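Local coordinates for protein RNA-dependent RNA polymerase (Farallon virus, PDB 6DX5) that acts, through this viral OTU domain, as a deubiquitinating cysteine protease, within a large protein that is probably the viral RNA-directed RNA polymerase, at residues A[73-76]-A[77-81]; A[159-162]-A[163-166]. All coordinates share one frame; numbering follows the deposited sequence.

Contact 1 lies in the helix 72-86 and contact 2 in the loop that joins strand 151-157 to strand 166-171, both inside the OTU-like cysteine protease region of the large viral protein. They sit on opposite sides of the chain's centre, their own centres about 28 Å apart and their nearest atoms about 16 Å apart, so neither touches the other. Contact 1 belongs to the helical part of the domain and faces the second subunit through Val77, Tyr80 and Arg81; contact 2 lies in a loop between two strands of the mixed sheet. Each lines its own site for a bound dithiothreitol, probably picked up from the crystallisation liquor: Tyr78 in contact 1, Pro163 to Phe166 in contact 2.

Contact 1: A[73-76]-A[77-81]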
loop_
_atom_site.group_PDB
_atom_site.type_symbol
_atom_site.label_atom_id
_atom_site.label_comp_id
_atom_site.label_asym_id
_atom_site.label_seq_id
_atom_site.Cartn_x
_atom_site.Cartn_y
_atom_site.Cartn_z
ATOM N N GLY A 73 6.300 -0.157 -6.885
ATOM C CA GLY A 73 5.414 0.849 -6.317
ATOM C C GLY A 73 5.291 2.065 -7.226
ATOM O O GLY A 73 4.194 2.460 -7.614
ATOM N N ALA A 74 6.426 2.664 -7.606
ATOM C CA ALA A 74 6.341 3.903 -8.374
ATOM C C ALA A 74 5.846 3.654 -9.803
ATOM O O ALA A 74 5.029 4.429 -10.320
ATOM C CB ALA A 74 7.696 4.614 -8.384
ATOM N N LYS A 75 6.305 2.575 -10.451
ATOM C CA LYS A 75 5.936 2.360 -11.846
ATOM C C LYS A 75 4.458 2.082 -11.977
ATOM O O LYS A 75 3.862 2.405 -13.007
ATOM C CB LYS A 75 6.761 1.220 -12.487
ATOM C CG LYS A 75 6.116 -0.181 -12.348
ATOM C CD LYS A 75 6.984 -1.225 -12.979
ATOM C CE LYS A 75 6.399 -2.614 -12.757
ATOM N NZ LYS A 75 7.130 -3.534 -13.662
ATOM N N GLY A 76 3.837 1.485 -10.968
ATOM C CA GLY A 76 2.400 1.308 -11.032
ATOM C C GLY A 76 1.709 2.629 -11.271
ATOM O O GLY A 76 0.801 2.729 -12.097
ATOM N N VAL A 77 2.178 3.682 -10.606
ATOM C CA VAL A 77 1.530 4.990 -10.737
ATOM C C VAL A 77 1.942 5.666 -12.045
ATOM O O VAL A 77 1.080 5.980 -12.887
ATOM C CB VAL A 77 1.841 5.877 -9.512
ATOM C CG1 VAL A 77 1.209 7.262 -9.681
ATOM C CG2 VAL A 77 1.388 5.152 -8.205
ATOM N N TYR A 78 3.274 5.842 -12.264
ATOM C CA TYR A 78 3.716 6.721 -13.350
ATOM C C TYR A 78 3.586 6.110 -14.743
ATOM O O TYR A 78 3.391 6.857 -15.712
ATOM C CB TYR A 78 5.139 7.187 -13.071
ATOM C CG TYR A 78 5.122 8.132 -11.906
ATOM C CD1 TYR A 78 5.258 7.664 -10.592
ATOM C CD2 TYR A 78 4.908 9.492 -12.105
ATOM C CE1 TYR A 78 5.209 8.533 -9.507
ATOM C CE2 TYR A 78 4.861 10.376 -11.026
ATOM C CZ TYR A 78 5.018 9.887 -9.736
ATOM O OH TYR A 78 4.965 10.762 -8.682
ATOM N N ASN A 79 3.701 4.779 -14.884
ATOM C CA ASN A 79 3.435 4.142 -16.181
ATOM C C ASN A 79 1.972 4.244 -16.559
ATOM O O ASN A 79 1.637 4.342 -17.755
ATOM C CB ASN A 79 3.829 2.663 -16.166
ATOM C CG ASN A 79 5.344 2.451 -16.174
ATOM O OD1 ASN A 79 6.138 3.385 -16.425
ATOM N ND2 ASN A 79 5.750 1.209 -15.933
ATOM N N TYR A 80 1.069 4.192 -15.569
ATOM C CA TYR A 80 -0.325 4.408 -15.904
ATOM C C TYR A 80 -0.560 5.852 -16.322
ATOM O O TYR A 80 -1.296 6.108 -17.284
ATOM C CB TYR A 80 -1.250 4.000 -14.756
ATOM C CG TYR A 80 -2.681 4.051 -15.240
ATOM C CD1 TYR A 80 -3.137 3.126 -16.173
ATOM C CD2 TYR A 80 -3.561 5.035 -14.813
ATOM C CE1 TYR A 80 -4.445 3.175 -16.655
ATOM C CE2 TYR A 80 -4.862 5.086 -15.283
ATOM C CZ TYR A 80 -5.304 4.161 -16.201
ATOM O OH TYR A 80 -6.609 4.217 -16.689
ATOM N N ARG A 81 0.094 6.813 -15.648
ATOM C CA ARG A 81 -0.124 8.208 -16.030
ATOM C C ARG A 81 0.460 8.517 -17.395
ATOM O O ARG A 81 -0.109 9.322 -18.143
ATOM C CB ARG A 81 0.464 9.152 -15.010
ATOM C CG ARG A 81 -0.089 8.917 -13.657
ATOM C CD ARG A 81 0.182 10.081 -12.833
ATOM N NE ARG A 81 -0.223 9.794 -11.486
ATOM C CZ ARG A 81 0.043 10.577 -10.466
ATOM N NH1 ARG A 81 0.731 11.686 -10.683
ATOM N NH2 ARG A 81 -0.385 10.252 -9.250
#
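With chi1 -73° in Asn79 and -70° in Tyr78, CG stands beside the backbone N in both; this turns Asn79 back toward the preceding turn and puts the CD1 edge of the Tyr78 ring by Ala74 O. The Asn79 amide crosses the Lys75 chain at a slant: ND2 lies 3.6 Å from Lys75 CB, while Asn79 CB rests 3.2 Å from Lys75 O. Lys75 runs extended beyond CG, and its NZ is taken by Ser69 O; Asn79 OD1 accepts from Trp68 NE1, which fixes the turn of the amide. These residues make about two and a half turns of the alpha-helix 72-86, held by i to i+4 bonds. Tyr78 N reaches Ala74 O at 3.0 Å and nearly straight (170°), and Asn79 N reaches Lys75 O at 3.0 Å, more bent. Val77 N adds a weak bond to Ala74 O. That carbonyl oxygen also meets the Tyr78 ring at its edge, in plane, 3.3 Å from CD1, while Val77 CG1 lies over one face of the ring, toward its rim. Tyr78 OH is hydrogen-bonded to Asp116 of helix 103-117, and the ring borders a bound dithiothreitol together with Tyr122, Trp123 and Asp127. Val77 packs on Phe9 of the second subunit.

Contact 2: A[159-162]-A[163-166]; sequences TDSV and PRAF
A short 3-10 turn in the loop between strand 151-157 and strand 166-171 brings Ser161 and Val162 against Pro163, Arg164 and Ala165. Two successive backbone bonds close it: Arg164 N to Ser161 O at 2.9 Å and Ala165 N to Val162 O at 3.1 Å. In both the donor stands well above the carbonyl plane, 53° and 64° out of it, away from the lone pairs. The Pro163 ring crosses the Val162 side chain at about a right angle, the peptide link between them holding Val162 CB 3.4 Å from Pro163 CD. On the Ser161 side, chi1 of 55° sets OG between the backbone N and the carbonyl carbon, from where it meets Pro163 CD at 3.7 Å and Arg164 CB at 3.9 Å. Ala165 CB lies 3.4 Å from Ser161 O. A water donates to both Asp160 OD2 and Arg164 O, bridging carboxylate and backbone across the turn. The Arg164 chain is bent at its second and third torsions; Asp160 OD1 stays 4.3 Å from Arg164 NH2, well out of the guanidinium plane, so any attraction is probably a weak one of charges. Val162 is buried against Ile4 and Trp143, and its carbonyl also accepts from Asn167 ND2. Pro163 to Phe166 border a bound dithiothreitol. Consecutive i to i+3 bonds are characteristic of a 3-10 turn, here just ahead of strand 166-171 of the OTU sheet.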
loop_
_atom_site.group_PDB
_atom_site.type_symbol
_atom_site.label_atom_id
_atom_site.label_comp_id
_atom_site.label_asym_id
_atom_site.label_seq_id
_atom_site.Cartn_x
_atom_site.Cartn_y
_atom_site.Cartn_z
ATOM N N THR A 159 14.429 -9.506 2.620
ATOM C CA THR A 159 14.216 -10.792 3.288
ATOM C C THR A 159 14.890 -10.948 4.648
ATOM O O THR A 159 14.729 -12.004 5.263
ATOM C CB THR A 159 14.729 -11.932 2.411
ATOM O OG1 THR A 159 16.112 -11.694 2.129
ATOM C CG2 THR A 159 13.923 -12.007 1.128
ATOM N N ASP A 160 15.690 -9.986 5.112
ATOM C CA ASP A 160 16.332 -10.149 6.416
ATOM C C ASP A 160 15.323 -9.989 7.551
ATOM O O ASP A 160 14.221 -9.453 7.379
ATOM C CB ASP A 160 17.455 -9.130 6.618
ATOM C CG ASP A 160 18.677 -9.420 5.767
ATOM O OD1 ASP A 160 19.176 -10.576 5.809
ATOM O OD2 ASP A 160 19.137 -8.475 5.063
ATOM N N SER A 161 15.732 -10.436 8.733
ATOM C CA SER A 161 14.917 -10.298 9.917
ATOM C C SER A 161 15.053 -8.890 10.473
ATOM O O SER A 161 15.989 -8.139 10.133
ATOM C CB SER A 161 15.343 -11.297 10.985
ATOM O OG SER A 161 16.716 -11.105 11.205
ATOM N N VAL A 162 14.090 -8.542 11.348
ATOM C CA VAL A 162 14.075 -7.217 11.966
ATOM C C VAL A 162 15.423 -6.828 12.551
ATOM O O VAL A 162 15.881 -5.704 12.289
ATOM C CB VAL A 162 12.925 -7.124 12.985
ATOM C CG1 VAL A 162 13.105 -5.910 13.857
ATOM C CG2 VAL A 162 11.586 -7.100 12.218
ATOM N N PRO A 163 16.095 -7.663 13.354
ATOM C CA PRO A 163 17.362 -7.202 13.962
ATOM C C PRO A 163 18.495 -7.018 12.944
ATOM O O PRO A 163 19.479 -6.316 13.237
ATOM C CB PRO A 163 17.676 -8.288 15.009
ATOM C CG PRO A 163 16.866 -9.454 14.625
ATOM C CD PRO A 163 15.638 -8.936 13.941
ATOM N N ARG A 164 18.354 -7.563 11.732
ATOM C CA ARG A 164 19.346 -7.404 10.686
ATOM C C ARG A 164 18.897 -6.391 9.623
ATOM O O ARG A 164 19.462 -6.339 8.531
ATOM C CB ARG A 164 19.634 -8.772 10.080
ATOM C CG ARG A 164 20.468 -9.677 10.984
ATOM C CD ARG A 164 21.943 -9.608 10.556
ATOM N NE ARG A 164 22.170 -10.213 9.231
ATOM C CZ ARG A 164 23.136 -9.848 8.383
ATOM N NH1 ARG A 164 23.971 -8.859 8.706
ATOM N NH2 ARG A 164 23.254 -10.457 7.202
ATOM N N ALA A 165 17.882 -5.588 9.920
ATOM C CA ALA A 165 17.292 -4.670 8.963
ATOM C C ALA A 165 17.458 -3.222 9.435
ATOM O O ALA A 165 17.844 -2.944 10.570
ATOM C CB ALA A 165 15.811 -4.999 8.773
ATOM N N PHE A 166 17.152 -2.281 8.550
ATOM C CA PHE A 166 17.104 -0.869 8.904
ATOM C C PHE A 166 15.653 -0.561 9.198
ATOM O O PHE A 166 14.796 -0.765 8.338
ATOM C CB PHE A 166 17.672 -0.024 7.766
ATOM C CG PHE A 166 19.119 -0.335 7.490
ATOM C CD1 PHE A 166 20.112 0.243 8.265
ATOM C CD2 PHE A 166 19.466 -1.316 6.575
ATOM C CE1 PHE A 166 21.450 -0.074 8.086
ATOM C CE2 PHE A 166 20.791 -1.640 6.353
ATOM C CZ PHE A 166 21.801 -1.025 7.098
HETATM O O HOH W 1 19.598 -5.526 5.889
#